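Arylamine n-acetyltransferase (PDB 1W5R) is an engineered form of an enzyme that catalyses acetyl transfer to arylamines, in a family using a Cys-His-Asp triad. Local coordinates at residues F41-P46 against S205-G210; H113-V118 against L128-F133; R153-R158 against D219-L224. The protein carries 1 engineered substitution. One frame throughout, in Å; residues are numbered along the deposited sequence.

Contact 1 (F41-P46 against S205-G210)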
ATOM      1  N   PHE A  41      15.447  11.794   2.665  1.00  8.04           N
ATOM      2  CA  PHE A  41      15.371  12.886   1.705  1.00  8.08           C
ATOM      3  C   PHE A  41      14.137  13.717   2.083  1.00  8.41           C
ATOM      4  O   PHE A  41      13.058  13.177   2.342  1.00  8.74           O
ATOM      5  CB  PHE A  41      15.215  12.329   0.286  1.00  8.44           C
ATOM      6  CG  PHE A  41      15.259  13.368  -0.784  1.00  7.39           C
ATOM      7  CD1 PHE A  41      16.414  13.537  -1.551  1.00  6.83           C
ATOM      8  CD2 PHE A  41      14.143  14.176  -1.046  1.00  7.98           C
ATOM      9  CE1 PHE A  41      16.466  14.502  -2.569  1.00  7.06           C
ATOM     10  CE2 PHE A  41      14.182  15.153  -2.056  1.00  7.92           C
ATOM     11  CZ  PHE A  41      15.356  15.317  -2.815  1.00  7.80           C
ATOM     12  N   GLU A  42      14.300  15.033   2.149  1.00  8.17           N
ATOM     13  CA  GLU A  42      13.133  15.923   2.277  1.00  8.28           C
ATOM     14  C   GLU A  42      13.482  17.301   1.758  1.00  8.14           C
ATOM     15  O   GLU A  42      14.648  17.719   1.780  1.00  8.58           O
ATOM     16  CB  GLU A  42      12.632  16.044   3.717  1.00  9.32           C
ATOM     17  CG  GLU A  42      13.747  16.407   4.697  1.00  9.78           C
ATOM     18  CD  GLU A  42      13.468  17.642   5.513  1.00  9.72           C
ATOM     19  OE1 GLU A  42      13.104  18.679   4.915  1.00  9.44           O
ATOM     20  OE2 GLU A  42      13.670  17.588   6.739  1.00 11.60           O
ATOM     21  N   ASN A  43      12.456  18.007   1.301  1.00  8.21           N
ATOM     22  CA  ASN A  43      12.626  19.385   0.836  1.00  8.01           C
ATOM     23  C   ASN A  43      11.694  20.346   1.575  1.00  8.07           C
ATOM     24  O   ASN A  43      11.184  21.276   0.975  1.00  7.86           O
ATOM     25  CB  ASN A  43      12.353  19.484  -0.669  1.00  8.81           C
ATOM     26  CG  ASN A  43      10.883  19.302  -0.982  1.00  7.87           C
ATOM     27  OD1 ASN A  43      10.219  18.482  -0.346  1.00  9.80           O
ATOM     28  ND2 ASN A  43      10.362  20.072  -1.943  1.00  7.65           N
ATOM     29  N   LEU A  44      11.458  20.115   2.860  1.00  8.11           N
ATOM     30  CA  LEU A  44      10.550  21.008   3.590  1.00  8.64           C
ATOM     31  C   LEU A  44      11.045  22.460   3.604  1.00  8.47           C
ATOM     32  O   LEU A  44      10.229  23.383   3.548  1.00  9.15           O
ATOM     33  CB  LEU A  44      10.318  20.520   5.011  1.00  8.57           C
ATOM     34  CG  LEU A  44       9.421  19.279   5.074  1.00 10.68           C
ATOM     35  CD1 LEU A  44       9.729  18.493   6.344  1.00 11.71           C
ATOM     36  CD2 LEU A  44       7.934  19.637   4.970  1.00 11.67           C
ATOM     37  N   ASP A  45      12.365  22.670   3.653  1.00  9.22           N
ATOM     38  CA  ASP A  45      12.869  24.051   3.660  1.00  8.63           C
ATOM     39  C   ASP A  45      12.473  24.793   2.369  1.00  9.15           C
ATOM     40  O   ASP A  45      11.764  25.790   2.445  1.00  9.56           O
ATOM     41  CB  ASP A  45      14.381  24.117   3.919  1.00  9.89           C
ATOM     42  CG  ASP A  45      14.733  24.004   5.400  1.00 10.33           C
ATOM     43  OD1 ASP A  45      13.825  23.816   6.252  1.00 10.24           O
ATOM     44  OD2 ASP A  45      15.945  24.103   5.718  1.00 11.12           O
ATOM     45  N   PRO A  46      12.900  24.315   1.177  1.00  9.06           N
ATOM     46  CA  PRO A  46      12.492  25.046  -0.045  1.00  9.14           C
ATOM     47  C   PRO A  46      10.983  25.128  -0.223  1.00  9.22           C
ATOM     48  O   PRO A  46      10.486  26.132  -0.738  1.00  9.47           O
ATOM     49  CB  PRO A  46      13.104  24.242  -1.196  1.00 10.34           C
ATOM     50  CG  PRO A  46      14.022  23.270  -0.603  1.00 11.20           C
ATOM     51  CD  PRO A  46      13.846  23.218   0.882  1.00  9.12           C
ATOM     52  N   SER A 205      11.072  25.142  -9.847  1.00 13.72           N
ATOM     53  CA  SER A 205      11.794  23.966  -9.384  1.00 12.36           C
ATOM     54  C   SER A 205      10.843  22.925  -8.804  1.00 11.66           C
ATOM     55  O   SER A 205       9.956  23.251  -8.016  1.00 11.93           O
ATOM     56  CB  SER A 205      12.844  24.349  -8.340  1.00 11.99           C
ATOM     57  OG  SER A 205      13.360  23.194  -7.690  1.00 11.14           O
ATOM     58  N   HIS A 206      11.080  21.670  -9.185  1.00 12.07           N
ATOM     59  CA  HIS A 206      10.358  20.513  -8.629  1.00 11.72           C
ATOM     60  C   HIS A 206      10.369  20.533  -7.099  1.00 10.56           C
ATOM     61  O   HIS A 206       9.417  20.077  -6.444  1.00  9.94           O
ATOM     62  CB  HIS A 206      11.002  19.219  -9.137  1.00 12.60           C
ATOM     63  CG  HIS A 206      10.207  17.979  -8.847  1.00 13.08           C
ATOM     64  ND1 HIS A 206      10.627  16.998  -7.969  1.00 14.83           N
ATOM     65  CD2 HIS A 206       9.013  17.563  -9.332  1.00 14.07           C
ATOM     66  CE1 HIS A 206       9.728  16.029  -7.935  1.00 12.80           C
ATOM     67  NE2 HIS A 206       8.739  16.350  -8.750  1.00 15.45           N
ATOM     68  N   PHE A 207      11.453  21.059  -6.524  1.00 10.02           N
ATOM     69  CA  PHE A 207      11.609  21.068  -5.064  1.00  9.64           C
ATOM     70  C   PHE A 207      11.125  22.347  -4.389  1.00  9.37           C
ATOM     71  O   PHE A 207      11.259  22.492  -3.177  1.00  9.78           O
ATOM     72  CB  PHE A 207      13.040  20.676  -4.668  1.00  9.88           C
ATOM     73  CG  PHE A 207      13.396  19.310  -5.124  1.00 10.06           C
ATOM     74  CD1 PHE A 207      14.302  19.118  -6.165  1.00  9.94           C
ATOM     75  CD2 PHE A 207      12.749  18.199  -4.573  1.00 10.98           C
ATOM     76  CE1 PHE A 207      14.594  17.828  -6.632  1.00  9.66           C
ATOM     77  CE2 PHE A 207      13.045  16.895  -5.025  1.00 10.64           C
ATOM     78  CZ  PHE A 207      13.960  16.720  -6.061  1.00 11.09           C
ATOM     79  N   VAL A 208      10.534  23.244  -5.191  1.00  9.93           N
ATOM     80  CA  VAL A 208       9.848  24.444  -4.690  1.00 11.18           C
ATOM     81  C   VAL A 208       8.325  24.285  -4.844  1.00 11.66           C
ATOM     82  O   VAL A 208       7.569  24.760  -4.004  1.00 12.72           O
ATOM     83  CB  VAL A 208      10.361  25.738  -5.376  1.00 11.45           C
ATOM     84  CG1 VAL A 208       9.512  26.970  -5.006  1.00 11.94           C
ATOM     85  CG2 VAL A 208      11.817  26.007  -4.993  1.00 11.43           C
ATOM     86  N   THR A 209       7.892  23.568  -5.879  1.00 12.17           N
ATOM     87  CA  THR A 209       6.457  23.498  -6.203  1.00 12.23           C
ATOM     88  C   THR A 209       5.686  22.366  -5.529  1.00 11.59           C
ATOM     89  O   THR A 209       4.462  22.261  -5.677  1.00 11.93           O
ATOM     90  CB  THR A 209       6.225  23.388  -7.727  1.00 13.25           C
ATOM     91  OG1 THR A 209       6.858  22.210  -8.224  1.00 14.81           O
ATOM     92  CG2 THR A 209       6.770  24.618  -8.464  1.00 14.87           C
ATOM     93  N   GLY A 210       6.395  21.492  -4.836  1.00 10.42           N
ATOM     94  CA  GLY A 210       5.741  20.405  -4.137  1.00  9.56           C
ATOM     95  C   GLY A 210       6.635  19.830  -3.066  1.00  9.48           C
ATOM     96  O   GLY A 210       7.713  20.374  -2.794  1.00 10.19           O
TER
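Asn43 carries the polar half of this contact: its ND2 gives one proton to Gly210 O at 2.8 Å and the other to Phe207 O at 2.9 Å. Both carbonyls lie close to the amide plane, but they are met differently. Gly210 O is approached with a slight tilt from its carbonyl plane, at an N-H...O angle of 162°, whereas the bond to Phe207 O comes in from above the carbonyl plane. A first torsion that sets CG between the backbone N and the carbonyl carbon (chi1 71°) turns the amide to helix 206-209. The amide therefore ties a carbonyl within helix 206-209 (Phe207) and one just after it (Gly210), while its OD1 accepts from Thr212 N.

The apolar half is led by two rings. Phe41 CZ meets Phe207 CE2 at 3.6 Å; the two side chains cross at about a right angle, and the ring planes stand 50° apart, neither stacked nor edge-to-face. Pro46 CB makes van der Waals contact with Phe207 O at 3.2 Å, and a looser apolar one with Val208 CG2.

Helix 206-209 is capped at its start by Ser205 OG, which accepts from Phe207 N. The contact joins edge strand 41-42 of the five-stranded sheet, paired with 212-216, and the start of helix 44-47 to helix 206-209. Gln73, the engineered residue on helix 73-87, borders both phenylalanines, and Val199 of helix 189-201 touches Phe207.

Contact 2 (H113-V118 against L128-F133)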
ATOM      1  N   HIS A 113      22.083  18.299  -9.541  1.00  8.85           N
ATOM      2  CA  HIS A 113      22.455  17.172  -8.688  1.00  9.01           C
ATOM      3  C   HIS A 113      23.916  17.264  -8.271  1.00  9.05           C
ATOM      4  O   HIS A 113      24.730  17.944  -8.929  1.00 10.04           O
ATOM      5  CB  HIS A 113      22.158  15.843  -9.393  1.00  9.55           C
ATOM      6  CG  HIS A 113      22.144  14.651  -8.478  1.00  9.02           C
ATOM      7  ND1 HIS A 113      21.794  14.731  -7.146  1.00 10.03           N
ATOM      8  CD2 HIS A 113      22.389  13.339  -8.721  1.00  8.81           C
ATOM      9  CE1 HIS A 113      21.861  13.528  -6.600  1.00  9.54           C
ATOM     10  NE2 HIS A 113      22.221  12.666  -7.535  1.00  8.20           N
ATOM     11  N   ASN A 114      24.240  16.580  -7.181  1.00  9.22           N
ATOM     12  CA  ASN A 114      25.583  16.566  -6.599  1.00  9.84           C
ATOM     13  C   ASN A 114      25.793  15.138  -6.122  1.00  9.74           C
ATOM     14  O   ASN A 114      24.936  14.595  -5.418  1.00 10.31           O
ATOM     15  CB  ASN A 114      25.629  17.583  -5.439  1.00 10.64           C
ATOM     16  CG  ASN A 114      26.883  17.493  -4.554  1.00 11.40           C
ATOM     17  OD1 ASN A 114      26.784  17.733  -3.351  1.00 14.73           O
ATOM     18  ND2 ASN A 114      28.051  17.185  -5.134  1.00 11.96           N
ATOM     19  N   VAL A 115      26.900  14.523  -6.560  1.00  9.63           N
ATOM     20  CA  VAL A 115      27.251  13.160  -6.160  1.00 10.28           C
ATOM     21  C   VAL A 115      28.733  13.120  -5.763  1.00 10.50           C
ATOM     22  O   VAL A 115      29.442  14.128  -5.911  1.00 10.94           O
ATOM     23  CB  VAL A 115      26.942  12.100  -7.260  1.00 10.28           C
ATOM     24  CG1 VAL A 115      25.464  12.119  -7.605  1.00 10.98           C
ATOM     25  CG2 VAL A 115      27.807  12.304  -8.521  1.00 10.75           C
ATOM     26  N   LEU A 116      29.191  11.976  -5.251  1.00 11.15           N
ATOM     27  CA  LEU A 116      30.579  11.859  -4.793  1.00 11.39           C
ATOM     28  C   LEU A 116      31.349  10.861  -5.630  1.00 12.00           C
ATOM     29  O   LEU A 116      30.800   9.826  -6.029  1.00 12.12           O
ATOM     30  CB  LEU A 116      30.636  11.409  -3.336  1.00 11.67           C
ATOM     31  CG  LEU A 116      29.833  12.269  -2.358  1.00 10.30           C
ATOM     32  CD1 LEU A 116      29.893  11.637  -0.966  1.00 11.94           C
ATOM     33  CD2 LEU A 116      30.348  13.718  -2.355  1.00 11.28           C
ATOM     34  N   SER A 117      32.614  11.183  -5.890  1.00 11.97           N
ATOM     35  CA  SER A 117      33.545  10.205  -6.432  1.00 12.84           C
ATOM     36  C   SER A 117      34.575   9.924  -5.334  1.00 13.56           C
ATOM     37  O   SER A 117      35.299  10.839  -4.899  1.00 13.52           O
ATOM     38  CB  SER A 117      34.184  10.722  -7.712  1.00 13.01           C
ATOM     39  OG  SER A 117      35.252   9.870  -8.094  1.00 13.41           O
ATOM     40  N   VAL A 118      34.603   8.677  -4.865  1.00 14.25           N
ATOM     41  CA  VAL A 118      35.316   8.315  -3.636  1.00 15.27           C
ATOM     42  C   VAL A 118      36.410   7.286  -3.920  1.00 16.95           C
ATOM     43  O   VAL A 118      36.176   6.303  -4.614  1.00 16.91           O
ATOM     44  CB  VAL A 118      34.333   7.768  -2.566  1.00 15.01           C
ATOM     45  CG1 VAL A 118      35.031   7.384  -1.276  1.00 15.18           C
ATOM     46  CG2 VAL A 118      33.229   8.785  -2.279  1.00 13.80           C
ATOM     47  N   LEU A 128      31.428   5.645  -7.321  1.00 12.83           N
ATOM     48  CA  LEU A 128      30.296   6.572  -7.264  1.00 11.72           C
ATOM     49  C   LEU A 128      29.509   6.332  -5.990  1.00 11.79           C
ATOM     50  O   LEU A 128      29.130   5.197  -5.679  1.00 11.37           O
ATOM     51  CB  LEU A 128      29.397   6.406  -8.488  1.00 11.58           C
ATOM     52  CG  LEU A 128      28.145   7.301  -8.507  1.00 10.50           C
ATOM     53  CD1 LEU A 128      28.507   8.784  -8.509  1.00 11.16           C
ATOM     54  CD2 LEU A 128      27.266   6.922  -9.676  1.00 11.38           C
ATOM     55  N   VAL A 129      29.276   7.407  -5.241  1.00 11.01           N
ATOM     56  CA  VAL A 129      28.487   7.335  -4.015  1.00 10.66           C
ATOM     57  C   VAL A 129      27.421   8.419  -4.115  1.00 10.41           C
ATOM     58  O   VAL A 129      27.727   9.577  -4.403  1.00 10.36           O
ATOM     59  CB  VAL A 129      29.371   7.533  -2.758  1.00 11.06           C
ATOM     60  CG1 VAL A 129      28.515   7.585  -1.515  1.00 12.64           C
ATOM     61  CG2 VAL A 129      30.391   6.381  -2.661  1.00 12.46           C
ATOM     62  N   ASP A 130      26.168   8.028  -3.904  1.00  9.39           N
ATOM     63  CA  ASP A 130      25.072   8.987  -4.011  1.00  9.24           C
ATOM     64  C   ASP A 130      23.978   8.549  -3.067  1.00  9.24           C
ATOM     65  O   ASP A 130      23.275   7.586  -3.338  1.00 10.19           O
ATOM     66  CB  ASP A 130      24.566   9.037  -5.456  1.00  9.58           C
ATOM     67  CG  ASP A 130      23.367   9.970  -5.647  1.00  9.47           C
ATOM     68  OD1 ASP A 130      23.027  10.744  -4.719  1.00  8.55           O
ATOM     69  OD2 ASP A 130      22.779   9.933  -6.759  1.00  9.34           O
ATOM     70  N   VAL A 131      23.873   9.238  -1.941  1.00  8.51           N
ATOM     71  CA  VAL A 131      22.817   8.955  -0.971  1.00  8.45           C
ATOM     72  C   VAL A 131      21.759  10.069  -0.983  1.00  8.09           C
ATOM     73  O   VAL A 131      20.923  10.153  -0.077  1.00  8.46           O
ATOM     74  CB  VAL A 131      23.376   8.724   0.454  1.00  9.37           C
ATOM     75  CG1 VAL A 131      24.307   7.495   0.474  1.00 10.07           C
ATOM     76  CG2 VAL A 131      24.107   9.976   0.966  1.00 10.25           C
ATOM     77  N   GLY A 132      21.808  10.913  -2.012  1.00  8.21           N
ATOM     78  CA  GLY A 132      20.985  12.116  -2.047  1.00  8.60           C
ATOM     79  C   GLY A 132      19.964  12.244  -3.158  1.00  8.36           C
ATOM     80  O   GLY A 132      19.347  13.314  -3.303  1.00  9.50           O
ATOM     81  N   PHE A 133      19.757  11.178  -3.938  1.00  8.14           N
ATOM     82  CA  PHE A 133      18.863  11.273  -5.105  1.00  8.53           C
ATOM     83  C   PHE A 133      17.390  11.042  -4.730  1.00  9.22           C
ATOM     84  O   PHE A 133      16.506  11.240  -5.565  1.00 11.59           O
ATOM     85  CB  PHE A 133      19.290  10.273  -6.187  1.00  8.89           C
ATOM     86  CG  PHE A 133      18.613  10.487  -7.517  1.00  8.70           C
ATOM     87  CD1 PHE A 133      18.803  11.674  -8.239  1.00 10.09           C
ATOM     88  CD2 PHE A 133      17.793   9.496  -8.057  1.00  9.96           C
ATOM     89  CE1 PHE A 133      18.163  11.870  -9.476  1.00 10.41           C
ATOM     90  CE2 PHE A 133      17.168   9.682  -9.299  1.00  9.19           C
ATOM     91  CZ  PHE A 133      17.352  10.870  -9.999  1.00  9.96           C
TER
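His113 and Asp130 meet tip to tip at the open end of a beta hairpin formed by strands 111-119 and 127-129, Asp130 following directly on the latter, a placing that fits the histidine and aspartate of the Cys-His-Asp catalytic triad of arylamine N-acetyltransferases; the side chain of His113 also touches the engineered Gln73. His113 NE2 donates to Asp130 OD2 at 2.9 Å and 167°. Asp130 OD2 lies in the imidazole plane, but the carboxylate is turned 52° to it, and the donor arrives from above the carboxylate plane. With CG anti to the backbone N in both residues (chi1 -164° in His113), the two groups point at each other.

Phe133 comes over one face of the imidazole, its CD1 3.6 Å from His113 NE2 and offset toward the rim. The two side chains cross at about a right angle. Tyr180 packs edge-to-face with His113, and its OH makes a weak hydrogen bond to Asp130 OD2.

Further along, Leu116 and Val129 form an antiparallel hydrogen-bonded pair, with Leu116 N to Val129 O at 2.9 Å and Val129 N to Leu116 O at 3.0 Å. Val118 CG2 packs on Val129 CG2 at 3.7 Å, on the face of the sheet that carries Leu116. Val115 turns one methyl to each neighbour: CG2 lies against Leu128 CD1, and CG1 beside the carboxylate of Asp130. Asp130 OD1 is held as well: Asn77 ND2 donates to it, and Gly132 N, 3.0 Å away, meets it on its anti side, out of the carboxylate plane, closing an Asx turn.

Contact 3 (R153-R158 against D219-L224)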
ATOM      1  N   ARG A 153      22.533  -3.295  -3.144  1.00 13.55           N
ATOM      2  CA  ARG A 153      21.654  -3.856  -2.105  1.00 14.18           C
ATOM      3  C   ARG A 153      20.212  -4.022  -2.587  1.00 13.76           C
ATOM      4  O   ARG A 153      19.430  -4.755  -1.977  1.00 13.74           O
ATOM      5  CB  ARG A 153      21.656  -3.012  -0.820  1.00 14.59           C
ATOM      6  CG  ARG A 153      22.982  -2.896  -0.098  1.00 15.81           C
ATOM      7  CD  ARG A 153      22.805  -2.310   1.296  1.00 14.53           C
ATOM      8  NE  ARG A 153      22.128  -1.009   1.294  1.00 15.49           N
ATOM      9  CZ  ARG A 153      21.036  -0.705   1.998  1.00 14.24           C
ATOM     10  NH1 ARG A 153      20.443  -1.587   2.797  1.00 14.24           N
ATOM     11  NH2 ARG A 153      20.529   0.514   1.910  1.00 14.62           N
ATOM     12  N   HIS A 154      19.862  -3.330  -3.671  1.00 12.95           N
ATOM     13  CA  HIS A 154      18.517  -3.366  -4.234  1.00 13.14           C
ATOM     14  C   HIS A 154      18.616  -3.758  -5.708  1.00 13.58           C
ATOM     15  O   HIS A 154      19.009  -4.896  -5.990  1.00 15.45           O
ATOM     16  CB  HIS A 154      17.778  -2.036  -3.978  1.00 12.29           C
ATOM     17  CG  HIS A 154      17.656  -1.707  -2.522  1.00 12.35           C
ATOM     18  ND1 HIS A 154      16.469  -1.764  -1.827  1.00 13.90           N
ATOM     19  CD2 HIS A 154      18.608  -1.381  -1.614  1.00  8.87           C
ATOM     20  CE1 HIS A 154      16.690  -1.447  -0.558  1.00 10.32           C
ATOM     21  NE2 HIS A 154      17.981  -1.209  -0.407  1.00 13.43           N
ATOM     22  N   GLU A 155      18.303  -2.846  -6.630  1.00 13.20           N
ATOM     23  CA  GLU A 155      18.244  -3.166  -8.067  1.00 13.16           C
ATOM     24  C   GLU A 155      19.623  -3.048  -8.696  1.00 12.32           C
ATOM     25  O   GLU A 155      20.502  -2.373  -8.157  1.00 11.31           O
ATOM     26  CB  GLU A 155      17.308  -2.199  -8.827  1.00 14.52           C
ATOM     27  CG  GLU A 155      15.957  -1.976  -8.219  1.00 15.78           C
ATOM     28  CD  GLU A 155      15.931  -0.805  -7.249  1.00 17.01           C
ATOM     29  OE1 GLU A 155      16.982  -0.448  -6.676  1.00 14.99           O
ATOM     30  OE2 GLU A 155      14.834  -0.270  -7.030  1.00 20.38           O
ATOM     31  N   PRO A 156      19.818  -3.690  -9.858  1.00 11.37           N
ATOM     32  CA  PRO A 156      21.020  -3.410 -10.635  1.00 11.55           C
ATOM     33  C   PRO A 156      21.071  -1.957 -11.138  1.00 11.11           C
ATOM     34  O   PRO A 156      20.033  -1.376 -11.490  1.00 10.74           O
ATOM     35  CB  PRO A 156      20.908  -4.358 -11.831  1.00 12.18           C
ATOM     36  CG  PRO A 156      19.853  -5.339 -11.483  1.00 13.12           C
ATOM     37  CD  PRO A 156      18.966  -4.740 -10.463  1.00 11.97           C
ATOM     38  N   TYR A 157      22.272  -1.390 -11.154  1.00 10.61           N
ATOM     39  CA  TYR A 157      22.515  -0.070 -11.756  1.00 10.86           C
ATOM     40  C   TYR A 157      23.604  -0.191 -12.813  1.00 11.60           C
ATOM     41  O   TYR A 157      24.326  -1.189 -12.853  1.00 12.72           O
ATOM     42  CB  TYR A 157      22.939   0.976 -10.710  1.00 10.36           C
ATOM     43  CG  TYR A 157      21.822   1.548  -9.856  1.00  9.57           C
ATOM     44  CD1 TYR A 157      21.040   0.732  -9.032  1.00  9.12           C
ATOM     45  CD2 TYR A 157      21.569   2.925  -9.851  1.00  9.73           C
ATOM     46  CE1 TYR A 157      20.016   1.262  -8.233  1.00  8.90           C
ATOM     47  CE2 TYR A 157      20.561   3.470  -9.041  1.00  9.45           C
ATOM     48  CZ  TYR A 157      19.788   2.633  -8.251  1.00  9.37           C
ATOM     49  OH  TYR A 157      18.800   3.154  -7.451  1.00  9.31           O
ATOM     50  N   ARG A 158      23.731   0.824 -13.663  1.00 11.18           N
ATOM     51  CA  ARG A 158      24.747   0.810 -14.720  1.00 12.01           C
ATOM     52  C   ARG A 158      25.205   2.224 -15.072  1.00 12.31           C
ATOM     53  O   ARG A 158      24.373   3.135 -15.257  1.00 12.64           O
ATOM     54  CB  ARG A 158      24.207   0.119 -15.979  1.00 12.09           C
ATOM     55  CG  ARG A 158      25.258  -0.098 -17.058  1.00 13.58           C
ATOM     56  CD  ARG A 158      24.659  -0.656 -18.330  1.00 16.04           C
ATOM     57  NE  ARG A 158      25.692  -0.916 -19.333  1.00 16.92           N
ATOM     58  CZ  ARG A 158      25.514  -0.821 -20.649  1.00 19.18           C
ATOM     59  NH1 ARG A 158      24.341  -0.482 -21.153  1.00 20.77           N
ATOM     60  NH2 ARG A 158      26.528  -1.065 -21.466  1.00 21.55           N
ATOM     61  N   ASP A 219      14.530  -3.478   2.907  1.00 14.27           N
ATOM     62  CA  ASP A 219      13.424  -4.160   2.214  1.00 15.18           C
ATOM     63  C   ASP A 219      12.665  -3.315   1.213  1.00 14.03           C
ATOM     64  O   ASP A 219      11.976  -3.857   0.350  1.00 14.50           O
ATOM     65  CB  ASP A 219      12.405  -4.693   3.219  1.00 16.60           C
ATOM     66  CG  ASP A 219      12.965  -5.782   4.101  1.00 20.13           C
ATOM     67  OD1 ASP A 219      13.802  -6.574   3.623  1.00 23.42           O
ATOM     68  OD2 ASP A 219      12.542  -5.852   5.275  1.00 25.85           O
ATOM     69  N   ALA A 220      12.755  -1.991   1.320  1.00 12.73           N
ATOM     70  CA  ALA A 220      11.859  -1.176   0.496  1.00 11.76           C
ATOM     71  C   ALA A 220      12.356   0.238   0.264  1.00 11.05           C
ATOM     72  O   ALA A 220      13.054   0.788   1.106  1.00 11.33           O
ATOM     73  CB  ALA A 220      10.457  -1.135   1.102  1.00 13.32           C
ATOM     74  N   ARG A 221      11.944   0.809  -0.862  1.00 10.22           N
ATOM     75  CA  ARG A 221      12.140   2.234  -1.140  1.00  9.47           C
ATOM     76  C   ARG A 221      10.828   2.953  -0.894  1.00 10.10           C
ATOM     77  O   ARG A 221       9.784   2.518  -1.390  1.00 10.68           O
ATOM     78  CB  ARG A 221      12.575   2.442  -2.589  1.00  9.12           C
ATOM     79  CG  ARG A 221      13.906   1.782  -2.932  1.00  9.18           C
ATOM     80  CD  ARG A 221      14.223   1.934  -4.417  1.00  9.39           C
ATOM     81  NE  ARG A 221      15.563   1.454  -4.786  1.00  9.51           N
ATOM     82  CZ  ARG A 221      16.695   2.128  -4.553  1.00  9.28           C
ATOM     83  NH1 ARG A 221      16.662   3.309  -3.936  1.00  9.52           N
ATOM     84  NH2 ARG A 221      17.866   1.622  -4.934  1.00  9.32           N
ATOM     85  N   TYR A 222      10.894   4.059  -0.158  1.00 10.56           N
ATOM     86  CA  TYR A 222       9.719   4.869   0.156  1.00 10.41           C
ATOM     87  C   TYR A 222       9.866   6.236  -0.462  1.00 10.74           C
ATOM     88  O   TYR A 222      10.879   6.899  -0.257  1.00 11.00           O
ATOM     89  CB  TYR A 222       9.577   5.030   1.677  1.00 11.45           C
ATOM     90  CG  TYR A 222       9.358   3.718   2.382  1.00 12.33           C
ATOM     91  CD1 TYR A 222      10.437   2.908   2.734  1.00 12.77           C
ATOM     92  CD2 TYR A 222       8.068   3.284   2.692  1.00 13.77           C
ATOM     93  CE1 TYR A 222      10.236   1.701   3.378  1.00 15.19           C
ATOM     94  CE2 TYR A 222       7.856   2.065   3.337  1.00 14.64           C
ATOM     95  CZ  TYR A 222       8.942   1.285   3.683  1.00 14.86           C
ATOM     96  OH  TYR A 222       8.742   0.067   4.309  1.00 16.22           O
ATOM     97  N   ASN A 223       8.858   6.650  -1.233  1.00  9.98           N
ATOM     98  CA  ASN A 223       8.903   7.965  -1.859  1.00 10.11           C
ATOM     99  C   ASN A 223       7.554   8.651  -1.819  1.00  9.93           C
ATOM    100  O   ASN A 223       6.606   8.196  -2.473  1.00 11.11           O
ATOM    101  CB  ASN A 223       9.393   7.912  -3.299  1.00 11.53           C
ATOM    102  CG  ASN A 223       9.670   9.300  -3.836  1.00 14.25           C
ATOM    103  OD1 ASN A 223      10.589   9.954  -3.387  1.00 17.17           O
ATOM    104  ND2 ASN A 223       8.833   9.773  -4.744  1.00 19.02           N
ATOM    105  N   LEU A 224       7.489   9.727  -1.045  1.00  9.40           N
ATOM    106  CA  LEU A 224       6.277  10.532  -0.905  1.00 10.26           C
ATOM    107  C   LEU A 224       6.393  11.758  -1.800  1.00  9.65           C
ATOM    108  O   LEU A 224       7.373  12.491  -1.705  1.00  9.68           O
ATOM    109  CB  LEU A 224       6.147  10.986   0.551  1.00 11.32           C
ATOM    110  CG  LEU A 224       4.968  11.905   0.906  1.00 11.85           C
ATOM    111  CD1 LEU A 224       3.667  11.085   0.945  1.00 13.62           C
ATOM    112  CD2 LEU A 224       5.174  12.601   2.248  1.00 12.32           C
TER
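The guanidinium of Arg221 has His154 over one face and the carboxylate of Glu155 at its edge, while the hydroxyl of Tyr157 approaches obliquely. At the centre is a side-on, two-nitrogen salt bridge, linking the loop that leads into strand 157-162 of the eight-stranded sheet to strand 220-225 of the five-stranded one. Arg221 NH2 donates to Glu155 OE1 at 2.8 Å and NE to Glu155 OE2 at 2.9 Å, each oxygen using its syn lone pair. The carboxylate and guanidinium planes are only 20° apart, so the two groups face each other almost edge to edge; NE also makes a weaker bond to OE1.

The chains that bring them together differ in shape. Arg221 runs extended from CG to NE (chi2 175°), whereas Glu155 is bent at chi2, which carries its carboxylate round to the arginine. His154 crosses the guanidinium obliquely, with its CB 3.8 Å from Arg221 NH2. On the NE2 side of the ring the guanidinium of Arg153, salt-bridged to Asp218, takes the edge of His154 against its own face.

The remaining nitrogen of Arg221, NH1, ties it to a third part of the chain, donating to the carbonyls of Gly135 and Thr137. With a carboxylate and two carbonyls about it, the buried charge is probably well compensated. Tyr157 OH, whose hydrogen bond goes to Gln136 O, comes within 3.1 Å of Arg221 NH2, but at an angle too poor for a hydrogen bond.

In the fold
All three contacts are largely buried, yet the centre of contact 2 lies about 8 Å from the centre of the chain, those of the other two about 12 Å. Contacts 1 and 3 both reach the five-stranded sheet, through its edge strand 41-42 and through 220-225; contacts 2 and 3 both reach the eight-stranded sheet. Contact 3 is thus the one that spans the two sheets, and does so by charge. Contact 2 combines hairpin backbone bonds with a His-carboxylate pair, while contact 1 relies chiefly on one amide and two aromatic rings, with a proline beside them. Contacts 1 and 2 touch directly, Phe41 CE1 lying 3.2 Å from Gly132 O; contact 3 touches neither.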